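Local coordinates for putative exported protein (PDB 2PFY) that binds pyroglutamic acid as an extracytoplasmic solute receptor, probably delivering it to a tripartite ATP-independent periplasmic (TRAP) transporter, at residues A236-R239 against G240-A244. Sequence-based numbering, arbitrary orientation.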
# COMPACT_ATOMS: atom_id res chain seq x y z
N ALA A 236 -9.57 -8.83 -10.32
CA ALA A 236 -9.33 -8.07 -9.08
C ALA A 236 -8.45 -6.84 -9.28
O ALA A 236 -8.69 -5.78 -8.68
CB ALA A 236 -8.76 -8.99 -7.98
N GLU A 237 -7.43 -6.96 -10.13
CA GLU A 237 -6.52 -5.86 -10.38
C GLU A 237 -7.29 -4.72 -11.07
O GLU A 237 -7.17 -3.54 -10.69
CB GLU A 237 -5.30 -6.35 -11.19
CG GLU A 237 -4.25 -5.27 -11.52
CD GLU A 237 -2.84 -5.82 -11.65
OE1 GLU A 237 -2.50 -6.82 -10.96
OE2 GLU A 237 -2.06 -5.25 -12.46
N ILE A 238 -8.10 -5.08 -12.06
CA ILE A 238 -8.94 -4.09 -12.77
C ILE A 238 -9.93 -3.44 -11.78
O ILE A 238 -10.05 -2.21 -11.74
CB ILE A 238 -9.66 -4.73 -14.00
CG1 ILE A 238 -8.63 -5.20 -15.04
CG2 ILE A 238 -10.71 -3.74 -14.61
CD1 ILE A 238 -9.15 -6.28 -16.01
N ARG A 239 -10.63 -4.26 -11.00
CA ARG A 239 -11.62 -3.79 -10.02
C ARG A 239 -10.93 -2.86 -9.03
O ARG A 239 -11.49 -1.81 -8.64
CB ARG A 239 -12.25 -5.01 -9.31
CG ARG A 239 -13.36 -4.71 -8.32
CD ARG A 239 -13.74 -6.00 -7.49
NE ARG A 239 -13.83 -7.08 -8.40
CZ ARG A 239 -13.24 -8.26 -8.34
NH1 ARG A 239 -12.53 -8.73 -7.30
NH2 ARG A 239 -13.47 -9.01 -9.37
N GLY A 240 -9.71 -3.24 -8.62
CA GLY A 240 -8.97 -2.48 -7.60
C GLY A 240 -8.64 -1.08 -8.07
O GLY A 240 -8.86 -0.10 -7.36
N TRP A 241 -8.06 -0.99 -9.27
CA TRP A 241 -7.79 0.29 -9.91
C TRP A 241 -9.06 1.14 -10.13
O TRP A 241 -9.02 2.34 -9.88
CB TRP A 241 -7.00 0.11 -11.23
CG TRP A 241 -5.56 -0.13 -10.94
CD1 TRP A 241 -4.95 -1.34 -10.63
CD2 TRP A 241 -4.55 0.86 -10.85
NE1 TRP A 241 -3.62 -1.13 -10.36
CE2 TRP A 241 -3.35 0.21 -10.48
CE3 TRP A 241 -4.53 2.26 -11.03
CZ2 TRP A 241 -2.13 0.90 -10.33
CZ3 TRP A 241 -3.32 2.95 -10.87
CH2 TRP A 241 -2.14 2.27 -10.52
N GLN A 242 -10.14 0.54 -10.63
CA GLN A 242 -11.40 1.30 -10.82
C GLN A 242 -11.96 1.85 -9.47
O GLN A 242 -12.46 2.98 -9.37
CB GLN A 242 -12.48 0.41 -11.44
CG GLN A 242 -12.21 -0.10 -12.86
CD GLN A 242 -13.24 -1.16 -13.34
OE1 GLN A 242 -14.06 -1.68 -12.54
NE2 GLN A 242 -13.22 -1.46 -14.63
N THR A 243 -11.90 1.03 -8.44
CA THR A 243 -12.45 1.42 -7.13
C THR A 243 -11.66 2.58 -6.52
O THR A 243 -12.26 3.54 -6.04
CB THR A 243 -12.47 0.20 -6.17
OG1 THR A 243 -13.33 -0.79 -6.75
CG2 THR A 243 -13.04 0.59 -4.80
N ALA A 244 -10.33 2.48 -6.55
CA ALA A 244 -9.47 3.55 -6.02
C ALA A 244 -9.78 4.87 -6.71
O ALA A 244 -10.03 5.90 -6.03
CB ALA A 244 -7.99 3.18 -6.17
O HOH W 1 -14.75 -1.44 -9.37
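T243 turns its hydroxyl back onto the preceding turn: a chi1 of -62° sets OG1 opposite its own carbonyl carbon, on the side of its backbone N, and OG1 donates to R239 O at 2.8 Å. T243 N reaches the same R239 O at 2.9 Å, and the two donors come from opposite faces of the carbonyl plane, the hydroxyl lying 37° out of it. A threonine suits a helix here because its hydroxyl can be satisfied by the backbone one turn earlier. A water hydrogen-bonds to Q242 OE1 and, weakly, to R239 O. Q242 runs alongside I238, its amide NE2 3.4 Å from the methyl I238 CG2; both are exposed, so the amide can meet water. These are i to i+4 pairs within the long helix 223-257 of this periplasmic binding protein fold, packed against helices 15-30 and 89-108 and strand 112-119. On the flank facing helix 89-108, E237 and W241 also point the same way, carboxylate and indole planes 44° apart, with E237 CG 4.1 Å from W241 CD1. The indole edge meets E237 O in its plane, CD1 at 3.1 Å, and the buried ring suits packing against F89 and P119, while the carboxylate extends to a salt bridge with R100. The N-H of G240 donates to A236 O at 2.7 Å; a side chain would crowd that oxygen, so glycine fits this buried turn. R239 bends at chi3, bringing one guanidinium face over A236 CA, which sits toward the group's rim, as NH2 reaches a salt bridge with E26.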